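Local structure of ABC transporter (Caldanaerobius, 4G68) at residues D125-Q130 with P358-D363; D97-W102 with A322-A327. The protein probably binds xylan-derived sugars outside the cell, as the solute-binding component of an ABC transporter in a thermophilic bacterium. All coordinates share one frame; numbering follows the deposited sequence.

Contact 1 (D125-Q130 with P358-D363)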
loop_
_atom_site.group_PDB
_atom_site.type_symbol
_atom_site.label_atom_id
_atom_site.label_comp_id
_atom_site.label_asym_id
_atom_site.label_seq_id
_atom_site.Cartn_x
_atom_site.Cartn_y
_atom_site.Cartn_z
ATOM N N ASP C 125 -10.114 20.040 -18.691
ATOM C CA ASP C 125 -9.939 21.381 -18.162
ATOM C C ASP C 125 -8.506 21.625 -17.805
ATOM O O ASP C 125 -8.224 22.658 -17.155
ATOM C CB ASP C 125 -10.854 21.611 -16.922
ATOM C CG ASP C 125 -10.541 20.664 -15.748
ATOM O OD1 ASP C 125 -9.785 19.683 -15.901
ATOM O OD2 ASP C 125 -11.061 20.903 -14.655
ATOM N N GLY C 126 -7.609 20.707 -18.217
ATOM C CA GLY C 126 -6.186 20.802 -17.812
ATOM C C GLY C 126 -5.787 20.132 -16.472
ATOM O O GLY C 126 -4.614 20.176 -16.076
ATOM N N THR C 127 -6.744 19.526 -15.768
ATOM C CA THR C 127 -6.453 18.768 -14.537
ATOM C C THR C 127 -5.313 17.761 -14.748
ATOM O O THR C 127 -4.441 17.666 -13.894
ATOM C CB THR C 127 -7.696 18.002 -14.030
ATOM O OG1 THR C 127 -8.706 18.915 -13.587
ATOM C CG2 THR C 127 -7.343 17.066 -12.856
ATOM N N LYS C 128 -5.290 17.035 -15.884
ATOM C CA LYS C 128 -4.270 15.981 -16.035
ATOM C C LYS C 128 -2.833 16.489 -15.806
ATOM O O LYS C 128 -1.973 15.800 -15.226
ATOM C CB LYS C 128 -4.383 15.308 -17.383
ATOM C CG LYS C 128 -5.635 14.473 -17.554
ATOM C CD LYS C 128 -5.674 13.842 -18.951
ATOM C CE LYS C 128 -6.833 12.871 -19.064
ATOM N NZ LYS C 128 -6.903 12.111 -20.352
ATOM N N ASP C 129 -2.608 17.710 -16.259
ATOM C CA ASP C 129 -1.290 18.324 -16.294
ATOM C C ASP C 129 -0.802 18.670 -14.919
ATOM O O ASP C 129 0.377 18.945 -14.726
ATOM C CB ASP C 129 -1.344 19.567 -17.181
ATOM C CG ASP C 129 -1.696 19.211 -18.606
ATOM O OD1 ASP C 129 -1.302 18.076 -19.020
ATOM O OD2 ASP C 129 -2.395 20.023 -19.292
ATOM N N GLN C 130 -1.710 18.631 -13.961
ATOM C CA GLN C 130 -1.379 18.927 -12.577
ATOM C C GLN C 130 -0.951 17.689 -11.826
ATOM O O GLN C 130 -0.542 17.786 -10.647
ATOM C CB GLN C 130 -2.598 19.540 -11.888
ATOM C CG GLN C 130 -3.064 20.854 -12.521
ATOM C CD GLN C 130 -4.141 21.488 -11.723
ATOM O OE1 GLN C 130 -5.285 21.085 -11.784
ATOM N NE2 GLN C 130 -3.791 22.484 -10.943
ATOM N N PRO C 358 3.037 11.291 -3.270
ATOM C CA PRO C 358 2.077 12.158 -3.964
ATOM C C PRO C 358 1.875 11.750 -5.415
ATOM O O PRO C 358 2.858 11.376 -6.120
ATOM C CB PRO C 358 2.747 13.552 -3.897
ATOM C CG PRO C 358 4.229 13.290 -3.737
ATOM C CD PRO C 358 4.245 12.054 -2.834
ATOM N N ALA C 359 0.627 11.790 -5.880
ATOM C CA ALA C 359 0.358 11.610 -7.319
ATOM C C ALA C 359 0.298 12.925 -8.053
ATOM O O ALA C 359 0.494 12.964 -9.297
ATOM C CB ALA C 359 -0.929 10.826 -7.599
ATOM N N TRP C 360 0.008 13.992 -7.309
ATOM C CA TRP C 360 -0.100 15.320 -7.920
ATOM C C TRP C 360 1.239 15.971 -7.841
ATOM O O TRP C 360 2.046 15.605 -6.971
ATOM C CB TRP C 360 -1.080 16.183 -7.162
ATOM C CG TRP C 360 -2.507 15.748 -7.371
ATOM C CD1 TRP C 360 -3.084 14.512 -7.024
ATOM C CD2 TRP C 360 -3.567 16.500 -8.051
ATOM N NE1 TRP C 360 -4.417 14.476 -7.388
ATOM C CE2 TRP C 360 -4.760 15.626 -8.045
ATOM C CE3 TRP C 360 -3.646 17.764 -8.687
ATOM C CZ2 TRP C 360 -5.975 16.042 -8.589
ATOM C CZ3 TRP C 360 -4.877 18.151 -9.233
ATOM C CH2 TRP C 360 -6.017 17.314 -9.180
ATOM N N LYS C 361 1.498 16.915 -8.734
ATOM C CA LYS C 361 2.800 17.617 -8.733
ATOM C C LYS C 361 2.810 18.415 -7.444
ATOM O O LYS C 361 1.752 18.669 -6.875
ATOM C CB LYS C 361 2.980 18.537 -9.962
ATOM C CG LYS C 361 2.924 17.794 -11.285
ATOM C CD LYS C 361 2.742 18.744 -12.453
ATOM C CE LYS C 361 3.165 18.036 -13.735
ATOM N NZ LYS C 361 3.156 18.914 -14.944
ATOM N N TYR C 362 3.998 18.759 -6.971
ATOM C CA TYR C 362 4.151 19.245 -5.627
ATOM C C TYR C 362 5.166 20.394 -5.570
ATOM O O TYR C 362 5.817 20.598 -4.548
ATOM C CB TYR C 362 4.529 18.072 -4.696
ATOM C CG TYR C 362 5.646 17.214 -5.235
ATOM C CD1 TYR C 362 6.991 17.575 -5.033
ATOM C CD2 TYR C 362 5.377 16.022 -5.896
ATOM C CE1 TYR C 362 8.014 16.782 -5.493
ATOM C CE2 TYR C 362 6.409 15.215 -6.369
ATOM C CZ TYR C 362 7.731 15.603 -6.155
ATOM O OH TYR C 362 8.782 14.827 -6.624
ATOM N N ASP C 363 5.282 21.126 -6.686
ATOM C CA ASP C 363 6.085 22.377 -6.769
ATOM C C ASP C 363 5.609 23.451 -5.789
ATOM O O ASP C 363 6.425 24.219 -5.267
ATOM C CB ASP C 363 6.030 22.958 -8.189
ATOM C CG ASP C 363 6.454 21.959 -9.244
ATOM O OD1 ASP C 363 7.653 21.603 -9.301
ATOM O OD2 ASP C 363 5.580 21.535 -10.031
HETATM O O HOH W 1 -0.348 19.597 -8.552
#
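Two loops of the solute-binding fold meet where Q130 and D129 reach W360 and K361, just beyond the short strand 357-358. Q130 O accepts from the backbone N of K361 at 2.9 Å, a nearly straight bond with an N-H...O angle of 174°. A water also donates to Q130 O and to K361 O, so two donors hold the Q130 carbonyl. The K361 side chain runs extended past Q130 O. K361 NZ donates to D129 O at 2.8 Å, nearly along the C=O axis. The indole of W360 fills the other part of the contact. W360 CG stands anti to its carbonyl carbon (chi1 -72°). Beyond it, CE3 and CZ3 come to Q130 and CH2 to T127. Q130 CB touches CZ3 of W360 at 3.8 Å. The Q130 amide is turned 70° from the indole plane. T127 CG2 lies 3.9 Å from W360 CH2. A343 and K344 of helix 332-353 also touch the W360 side chain, and W360 NE1 donates to P149 O. An alanine in place of W360 would probably open a gap beside T127 and Q130 and leave P149 O without its indole donor. D125 OD1 accepts from T127 N, an Asx turn, and also from T127 OG1. Both acceptors across the contact are main-chain carbonyls, so these two bonds do not need the side chains of D129 and Q130.

Contact 2 (D97-W102 with A322-A327); sequences DIFQTW and ALMVSA
This is a buried antiparallel strand pairing, F99 and T101 against M324 and A322, inside the mixed sheet of the fold. Strand 98-102 lies between strand 40-45, its parallel neighbour, and strand 317-325. F99 and M324 form a hydrogen-bonded pair. F99 N donates to M324 O at 2.9 Å, and M324 N returns a bond to F99 O at 2.8 Å. T101 and A322 pair in the same way. S326 N donates to D97 O at 3.0 Å. The two short strand segments run at 135° to each other, 45° from exactly antiparallel. Such a pairing, with the late strand antiparallel beside parallel ones, fits the periplasmic-binding-protein fold. On the face carrying F99, T101, A322 and M324, CB of M324, a selenomethionine, sits over the F99 ring, 3.8 Å from its centroid, in a CH-pi contact. The ring atom nearest to M324 CB is F99 CZ. M324 SE makes an oblique Met-aromatic contact with the same ring and lies 3.8 Å from T101 CG2. S326 OG comes to the ring edge, 3.7 Å from F99 CE2, while it bonds to P96 O. Y82, I86 and I90 of helix 79-91 also touch F99. On the other face, I98 CG2 meets L323 CB at 4.1 Å, and L342 of helix 332-353 touches both residues.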
loop_
_atom_site.group_PDB
_atom_site.type_symbol
_atom_site.label_atom_id
_atom_site.label_comp_id
_atom_site.label_asym_id
_atom_site.label_seq_id
_atom_site.Cartn_x
_atom_site.Cartn_y
_atom_site.Cartn_z
ATOM N N ASP C 97 -21.141 10.140 -2.223
ATOM C CA ASP C 97 -20.861 10.911 -3.435
ATOM C C ASP C 97 -19.425 10.673 -3.851
ATOM O O ASP C 97 -19.157 10.384 -5.032
ATOM C CB ASP C 97 -21.043 12.411 -3.128
ATOM C CG ASP C 97 -22.474 12.773 -2.831
ATOM O OD1 ASP C 97 -23.322 12.657 -3.773
ATOM O OD2 ASP C 97 -22.752 13.122 -1.658
ATOM N N ILE C 98 -18.512 10.768 -2.860
ATOM C CA ILE C 98 -17.076 10.578 -3.094
ATOM C C ILE C 98 -16.507 9.537 -2.148
ATOM O O ILE C 98 -16.795 9.563 -0.955
ATOM C CB ILE C 98 -16.253 11.868 -2.869
ATOM C CG1 ILE C 98 -16.834 13.046 -3.647
ATOM C CG2 ILE C 98 -14.829 11.648 -3.340
ATOM C CD1 ILE C 98 -16.470 14.391 -3.093
ATOM N N PHE C 99 -15.730 8.621 -2.686
ATOM C CA PHE C 99 -15.116 7.579 -1.879
ATOM C C PHE C 99 -13.677 7.293 -2.269
ATOM O O PHE C 99 -13.369 7.174 -3.463
ATOM C CB PHE C 99 -15.970 6.282 -1.876
ATOM C CG PHE C 99 -16.069 5.567 -3.210
ATOM C CD1 PHE C 99 -15.175 4.522 -3.562
ATOM C CD2 PHE C 99 -17.090 5.887 -4.090
ATOM C CE1 PHE C 99 -15.292 3.865 -4.782
ATOM C CE2 PHE C 99 -17.216 5.231 -5.300
ATOM C CZ PHE C 99 -16.329 4.206 -5.641
ATOM N N GLN C 100 -12.823 7.133 -1.248
ATOM C CA GLN C 100 -11.449 6.687 -1.448
ATOM C C GLN C 100 -11.447 5.257 -1.961
ATOM O O GLN C 100 -12.314 4.477 -1.584
ATOM C CB GLN C 100 -10.706 6.741 -0.105
ATOM C CG GLN C 100 -9.232 6.275 -0.147
ATOM C CD GLN C 100 -8.483 6.546 1.184
ATOM O OE1 GLN C 100 -9.085 6.990 2.146
ATOM N NE2 GLN C 100 -7.175 6.244 1.235
ATOM N N THR C 101 -10.524 4.915 -2.857
ATOM C CA THR C 101 -10.445 3.513 -3.322
ATOM C C THR C 101 -8.991 3.156 -3.701
ATOM O O THR C 101 -8.075 4.010 -3.563
ATOM C CB THR C 101 -11.406 3.256 -4.488
ATOM O OG1 THR C 101 -11.682 1.856 -4.615
ATOM C CG2 THR C 101 -10.820 3.817 -5.789
ATOM N N TRP C 102 -8.810 1.891 -4.088
ATOM C CA TRP C 102 -7.591 1.382 -4.691
ATOM C C TRP C 102 -7.885 1.136 -6.122
ATOM O O TRP C 102 -8.795 0.396 -6.481
ATOM C CB TRP C 102 -7.093 0.102 -4.026
ATOM C CG TRP C 102 -6.693 0.361 -2.590
ATOM C CD1 TRP C 102 -5.462 0.765 -2.121
ATOM C CD2 TRP C 102 -7.553 0.270 -1.416
ATOM N NE1 TRP C 102 -5.489 0.942 -0.765
ATOM C CE2 TRP C 102 -6.722 0.637 -0.271
ATOM C CE3 TRP C 102 -8.882 -0.079 -1.204
ATOM C CZ2 TRP C 102 -7.220 0.641 1.037
ATOM C CZ3 TRP C 102 -9.377 -0.101 0.104
ATOM C CH2 TRP C 102 -8.571 0.263 1.203
ATOM N N ALA C 322 -6.867 6.412 -5.109
ATOM C CA ALA C 322 -7.726 7.302 -5.927
ATOM C C ALA C 322 -9.031 7.627 -5.176
ATOM O O ALA C 322 -9.373 6.947 -4.188
ATOM C CB ALA C 322 -8.021 6.723 -7.304
ATOM N N LEU C 323 -9.688 8.702 -5.634
ATOM C CA LEU C 323 -11.061 9.061 -5.238
ATOM C C LEU C 323 -12.009 8.763 -6.403
ATOM O O LEU C 323 -11.712 9.122 -7.532
ATOM C CB LEU C 323 -11.169 10.541 -4.843
ATOM C CG LEU C 323 -10.200 11.026 -3.749
ATOM C CD1 LEU C 323 -10.422 12.486 -3.399
ATOM C CD2 LEU C 323 -10.338 10.155 -2.502
HETATM N N MSE C 324 -13.143 8.110 -6.106
HETATM C CA MSE C 324 -14.182 7.860 -7.143
HETATM C C MSE C 324 -15.462 8.568 -6.735
HETATM O O MSE C 324 -15.712 8.804 -5.549
HETATM C CB MSE C 324 -14.327 6.360 -7.325
HETATM C CG MSE C 324 -13.176 5.855 -8.194
HETATM SE SE MSE C 324 -13.490 3.921 -8.476
HETATM C CE MSE C 324 -12.026 3.721 -9.765
ATOM N N VAL C 325 -16.245 8.933 -7.747
ATOM C CA VAL C 325 -17.549 9.548 -7.598
ATOM C C VAL C 325 -18.580 8.485 -7.994
ATOM O O VAL C 325 -18.512 7.900 -9.088
ATOM C CB VAL C 325 -17.685 10.785 -8.548
ATOM C CG1 VAL C 325 -19.131 11.289 -8.599
ATOM C CG2 VAL C 325 -16.729 11.926 -8.108
ATOM N N SER C 326 -19.556 8.284 -7.124
ATOM C CA SER C 326 -20.639 7.319 -7.410
ATOM C C SER C 326 -21.497 7.702 -8.616
ATOM O O SER C 326 -21.796 8.873 -8.802
ATOM C CB SER C 326 -21.511 7.147 -6.184
ATOM O OG SER C 326 -20.786 6.331 -5.284
ATOM N N ALA C 327 -21.897 6.702 -9.415
ATOM C CA ALA C 327 -22.665 6.950 -10.648
ATOM C C ALA C 327 -24.021 7.567 -10.285
ATOM O O ALA C 327 -24.540 8.402 -11.024
ATOM C CB ALA C 327 -22.862 5.637 -11.437
#

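Contacts 1 and 2 do not touch. Their centres are about 18 Å apart, and their nearest atoms about 7 Å. Helix 332-353 touches both. Its K340, A343 and K344 touch or bond residues of contact 1, and its A335, A338 and L342 touch residues of contact 2. Strand 144-160 is a second shared element: P149 takes the indole N-H of W360, and I148 bonds to the backbone of L323. The two contacts differ in setting. Contact 1 joins partly exposed loops, whereas contact 2 is wholly buried. Along the chain their segments alternate; each contact joins residues more than 200 positions apart.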